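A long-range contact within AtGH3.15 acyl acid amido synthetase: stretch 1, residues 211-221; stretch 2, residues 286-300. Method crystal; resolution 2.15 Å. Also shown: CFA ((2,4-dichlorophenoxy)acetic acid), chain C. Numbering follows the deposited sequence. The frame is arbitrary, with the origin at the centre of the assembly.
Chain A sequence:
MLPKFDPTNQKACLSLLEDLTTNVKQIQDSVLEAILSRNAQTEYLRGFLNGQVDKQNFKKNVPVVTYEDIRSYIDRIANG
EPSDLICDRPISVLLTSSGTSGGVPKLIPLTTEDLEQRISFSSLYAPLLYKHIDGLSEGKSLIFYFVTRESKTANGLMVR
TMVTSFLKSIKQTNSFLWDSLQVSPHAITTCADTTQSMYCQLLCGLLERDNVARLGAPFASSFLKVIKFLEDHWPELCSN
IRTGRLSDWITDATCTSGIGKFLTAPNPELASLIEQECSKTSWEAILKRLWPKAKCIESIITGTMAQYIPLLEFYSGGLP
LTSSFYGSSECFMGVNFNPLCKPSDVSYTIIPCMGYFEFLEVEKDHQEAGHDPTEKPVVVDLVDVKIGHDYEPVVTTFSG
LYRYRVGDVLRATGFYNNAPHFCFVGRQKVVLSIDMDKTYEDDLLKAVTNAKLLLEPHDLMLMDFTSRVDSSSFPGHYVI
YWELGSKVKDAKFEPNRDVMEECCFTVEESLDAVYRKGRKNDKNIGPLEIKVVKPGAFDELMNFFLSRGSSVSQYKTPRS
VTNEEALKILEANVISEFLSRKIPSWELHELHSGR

Stretch 1 (211-221) NVARLGAPFAS
Stretch 2 (286-300) ILKRLWPKAKCIESI

Residues from Val 212 onward form a strand; in the other stretch, a helix at 286-290 ends where Trp 291 leaves helical phi/psi (-123/75), and a type I turn from Trp 291 to Ala 294, closed by Ala 294 N to Trp 291 O at 3.0 Å, delivers the chain alongside. The two run parallel. Leu 215 pairs with Ile 297 (CA-CA 4.8 Å) and Gly 216 with Glu 298 (CA-CA 4.7 Å), with extended angles near -108/137, -138/151, -122/113 and -105/122. Beyond the corners at Pro 218 (-57/-50) and Ser 299 (-170/169), Phe 219 pairs with Ile 300 (CA-CA 4.5 Å); this one-residue register shift is a beta bulge.

Six backbone hydrogen bonds fix the register: Lys 295 N to Ala 213 O, 2.7 Å; Leu 215 N to Cys 296 O, 3.1 Å; Glu 298 N to Leu 215 O, 2.8 Å; Ala 217 N to Glu 298 O, 3.1 Å; Ile 300 N to Pro 218 O, 3.0 Å; and Ala 220 N to Ile 300 O, 2.9 Å. At the turn, water 1 donates to Val 212 O and accepts from Lys 293 N, both at 2.8 Å.

Leu 215 (m, chi2 t), covered over 132 Å², anchors the apolar side: its CD1 lies 4.1 Å from Leu 287 CB and 4.0 Å from Ile 297 CG1, its CD2 3.9 Å from Trp 291 CD2. Val 212 (t) adds CB to Trp 291 CD1, 3.9 Å. Small Ala 294, its CA-to-CB bond sideways, packs close, its CB 4.2 Å from Leu 215 CG.

The face of Gly 216 and Glu 298 meets the ligand. Glycine suits its site because a CB there would clash with CFA O2; Gly 216 CA is already 3.2 Å from that oxygen. Arg 214 NH2 lies 2.8 Å from CFA O1. Farther along, Ile 300 CD1 lies at the edge of the Phe 219 ring, 4.0 Å from Phe 219 CD1.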

# COMPACT_ATOMS: atom_id res chain seq x y z
N ASN A 211 7.63 -5.93 24.59
CA ASN A 211 6.91 -7.10 24.11
C ASN A 211 6.69 -7.09 22.60
O ASN A 211 5.96 -7.95 22.08
CB ASN A 211 5.55 -7.19 24.81
CG ASN A 211 5.69 -7.40 26.28
OD1 ASN A 211 6.56 -8.16 26.72
ND2 ASN A 211 4.88 -6.69 27.07
N VAL A 212 7.31 -6.15 21.90
CA VAL A 212 7.04 -5.90 20.49
C VAL A 212 8.14 -6.56 19.66
O VAL A 212 9.33 -6.24 19.82
CB VAL A 212 6.93 -4.39 20.21
CG1 VAL A 212 6.88 -4.09 18.69
CG2 VAL A 212 5.73 -3.82 20.91
N ALA A 213 7.75 -7.47 18.77
CA ALA A 213 8.69 -8.16 17.91
C ALA A 213 8.64 -7.68 16.47
O ALA A 213 9.50 -8.06 15.68
CB ALA A 213 8.45 -9.68 17.95
N ARG A 214 7.68 -6.84 16.11
CA ARG A 214 7.57 -6.41 14.72
C ARG A 214 6.75 -5.14 14.69
O ARG A 214 5.82 -4.98 15.48
CB ARG A 214 6.94 -7.50 13.85
CG ARG A 214 6.17 -7.04 12.62
CD ARG A 214 5.80 -8.24 11.73
NE ARG A 214 4.44 -8.71 12.01
CZ ARG A 214 3.78 -9.61 11.29
NH1 ARG A 214 4.34 -10.17 10.23
NH2 ARG A 214 2.55 -9.97 11.65
N LEU A 215 7.12 -4.25 13.78
CA LEU A 215 6.35 -3.04 13.50
C LEU A 215 5.67 -3.20 12.15
O LEU A 215 6.28 -3.69 11.19
CB LEU A 215 7.26 -1.81 13.46
CG LEU A 215 8.19 -1.56 14.67
CD1 LEU A 215 9.09 -0.37 14.37
CD2 LEU A 215 7.40 -1.34 15.96
N GLY A 216 4.41 -2.80 12.07
CA GLY A 216 3.65 -2.92 10.84
C GLY A 216 2.81 -1.69 10.59
O GLY A 216 2.38 -0.99 11.52
N ALA A 217 2.58 -1.44 9.31
CA ALA A 217 1.68 -0.39 8.85
C ALA A 217 1.34 -0.70 7.41
O ALA A 217 2.04 -1.48 6.76
CB ALA A 217 2.31 1.00 8.99
N PRO A 218 0.29 -0.09 6.86
CA PRO A 218 -0.03 -0.37 5.45
C PRO A 218 1.12 -0.06 4.50
O PRO A 218 1.49 -0.92 3.68
CB PRO A 218 -1.26 0.51 5.19
CG PRO A 218 -1.87 0.74 6.55
CD PRO A 218 -0.70 0.81 7.50
N PHE A 219 1.71 1.12 4.58
CA PHE A 219 2.71 1.58 3.62
C PHE A 219 3.99 2.05 4.31
O PHE A 219 3.96 2.49 5.47
CB PHE A 219 2.19 2.74 2.78
CG PHE A 219 0.74 2.62 2.39
CD1 PHE A 219 0.29 1.51 1.70
CD2 PHE A 219 -0.15 3.65 2.66
CE1 PHE A 219 -1.04 1.41 1.31
CE2 PHE A 219 -1.49 3.56 2.28
CZ PHE A 219 -1.93 2.44 1.60
N ALA A 220 5.10 2.03 3.56
CA ALA A 220 6.33 2.67 4.03
C ALA A 220 6.07 4.10 4.50
O ALA A 220 6.55 4.51 5.56
CB ALA A 220 7.38 2.66 2.91
N SER A 221 5.30 4.88 3.74
CA SER A 221 5.08 6.27 4.13
C SER A 221 4.22 6.39 5.38
O SER A 221 4.27 7.44 6.04
CB SER A 221 4.46 7.05 2.96
OG SER A 221 3.29 6.43 2.46
N ILE A 286 15.65 5.74 15.29
CA ILE A 286 14.66 5.91 16.36
C ILE A 286 13.71 4.71 16.46
O ILE A 286 13.28 4.35 17.56
CB ILE A 286 13.87 7.22 16.15
CG1 ILE A 286 12.99 7.53 17.37
CG2 ILE A 286 13.03 7.14 14.89
CD1 ILE A 286 13.79 7.72 18.68
N LEU A 287 13.36 4.08 15.33
CA LEU A 287 12.40 2.98 15.41
C LEU A 287 12.98 1.79 16.16
O LEU A 287 12.30 1.19 17.01
CB LEU A 287 11.94 2.54 14.02
CG LEU A 287 11.03 3.55 13.32
CD1 LEU A 287 10.58 2.99 11.96
CD2 LEU A 287 9.83 3.90 14.22
N LYS A 288 14.24 1.45 15.88
CA LYS A 288 14.88 0.38 16.64
C LYS A 288 15.12 0.80 18.08
O LYS A 288 15.03 -0.02 18.99
CB LYS A 288 16.20 -0.04 16.00
CG LYS A 288 16.59 -1.47 16.37
CD LYS A 288 18.07 -1.60 16.65
CE LYS A 288 18.54 -3.02 16.34
NZ LYS A 288 17.60 -4.07 16.85
N ARG A 289 15.48 2.07 18.30
CA ARG A 289 15.77 2.49 19.67
C ARG A 289 14.51 2.48 20.52
O ARG A 289 14.56 2.14 21.70
CB ARG A 289 16.45 3.86 19.66
CG ARG A 289 17.79 3.78 18.97
CD ARG A 289 18.63 5.01 19.16
NE ARG A 289 18.23 6.09 18.26
CZ ARG A 289 17.62 7.20 18.67
NH1 ARG A 289 17.32 7.36 19.96
NH2 ARG A 289 17.32 8.16 17.80
N LEU A 290 13.36 2.83 19.93
CA LEU A 290 12.11 2.80 20.68
C LEU A 290 11.58 1.38 20.85
O LEU A 290 11.01 1.04 21.90
CB LEU A 290 11.07 3.67 19.99
CG LEU A 290 11.35 5.18 20.08
CD1 LEU A 290 10.21 5.96 19.47
CD2 LEU A 290 11.54 5.61 21.53
N TRP A 291 11.77 0.52 19.84
CA TRP A 291 11.33 -0.87 19.90
C TRP A 291 12.55 -1.77 19.66
O TRP A 291 12.70 -2.36 18.58
CB TRP A 291 10.17 -1.09 18.92
CG TRP A 291 8.95 -0.35 19.40
CD1 TRP A 291 8.13 -0.72 20.43
CD2 TRP A 291 8.46 0.92 18.92
NE1 TRP A 291 7.15 0.23 20.62
CE2 TRP A 291 7.33 1.24 19.71
CE3 TRP A 291 8.85 1.81 17.92
CZ2 TRP A 291 6.58 2.41 19.51
CZ3 TRP A 291 8.12 2.97 17.72
CH2 TRP A 291 6.99 3.27 18.51
N PRO A 292 13.43 -1.89 20.66
CA PRO A 292 14.71 -2.60 20.46
C PRO A 292 14.58 -4.10 20.32
O PRO A 292 15.55 -4.75 19.89
CB PRO A 292 15.51 -2.22 21.71
CG PRO A 292 14.46 -2.00 22.75
CD PRO A 292 13.32 -1.32 22.02
N LYS A 293 13.43 -4.69 20.64
CA LYS A 293 13.22 -6.10 20.37
C LYS A 293 12.48 -6.36 19.06
O LYS A 293 12.22 -7.53 18.73
CB LYS A 293 12.47 -6.74 21.54
CG LYS A 293 13.33 -6.78 22.80
CD LYS A 293 12.52 -7.16 24.02
CE LYS A 293 13.41 -7.64 25.16
NZ LYS A 293 12.70 -8.68 25.95
N ALA A 294 12.15 -5.33 18.29
CA ALA A 294 11.50 -5.57 17.01
C ALA A 294 12.48 -6.25 16.06
O ALA A 294 13.68 -5.96 16.07
CB ALA A 294 10.97 -4.27 16.39
N LYS A 295 11.95 -7.15 15.23
CA LYS A 295 12.77 -7.93 14.32
C LYS A 295 12.59 -7.54 12.86
O LYS A 295 13.42 -7.92 12.04
CB LYS A 295 12.45 -9.43 14.49
CG LYS A 295 12.72 -9.95 15.90
CD LYS A 295 14.16 -9.68 16.30
CE LYS A 295 14.44 -10.12 17.73
NZ LYS A 295 15.74 -9.55 18.19
N CYS A 296 11.55 -6.79 12.52
CA CYS A 296 11.38 -6.34 11.15
C CYS A 296 10.31 -5.26 11.13
O CYS A 296 9.57 -5.07 12.10
CB CYS A 296 11.00 -7.50 10.21
SG CYS A 296 9.36 -8.13 10.52
N ILE A 297 10.26 -4.55 10.01
CA ILE A 297 9.29 -3.50 9.77
C ILE A 297 8.55 -3.89 8.51
O ILE A 297 9.13 -3.89 7.43
CB ILE A 297 9.96 -2.13 9.61
CG1 ILE A 297 10.64 -1.72 10.91
CG2 ILE A 297 8.91 -1.11 9.11
CD1 ILE A 297 11.64 -0.61 10.73
N GLU A 298 7.26 -4.19 8.66
CA GLU A 298 6.45 -4.78 7.60
C GLU A 298 5.53 -3.71 7.03
O GLU A 298 4.75 -3.10 7.77
CB GLU A 298 5.64 -5.96 8.15
CG GLU A 298 4.59 -6.50 7.17
CD GLU A 298 5.20 -7.35 6.05
OE1 GLU A 298 6.17 -8.10 6.32
OE2 GLU A 298 4.72 -7.27 4.90
N SER A 299 5.64 -3.47 5.72
CA SER A 299 4.74 -2.54 5.02
C SER A 299 4.97 -2.68 3.52
O SER A 299 5.95 -3.28 3.08
CB SER A 299 4.98 -1.09 5.43
OG SER A 299 6.24 -0.64 4.92
N ILE A 300 4.08 -2.07 2.75
CA ILE A 300 4.27 -2.01 1.31
C ILE A 300 5.42 -1.05 1.01
O ILE A 300 5.41 0.11 1.42
CB ILE A 300 2.98 -1.60 0.60
CG1 ILE A 300 1.94 -2.71 0.80
CG2 ILE A 300 3.23 -1.35 -0.89
CD1 ILE A 300 0.53 -2.29 0.42
C1 CFA C . 1.95 -6.88 10.21
C2 CFA C . 1.41 -7.49 8.92
C1' CFA C . 0.49 -5.50 7.97
C2' CFA C . 0.48 -4.52 6.99
C3' CFA C . -0.43 -3.49 7.08
C4' CFA C . -1.30 -3.44 8.13
C5' CFA C . -1.30 -4.40 9.11
CL3 CFA C . 1.59 -4.53 5.59
C6' CFA C . -0.40 -5.44 9.02
O1 CFA C . 1.63 -7.38 11.32
O2 CFA C . 2.68 -5.87 10.15
O1' CFA C . 1.41 -6.56 7.88
CL4 CFA C . -2.44 -2.09 8.22
O HOH W 1 10.73 -3.94 20.70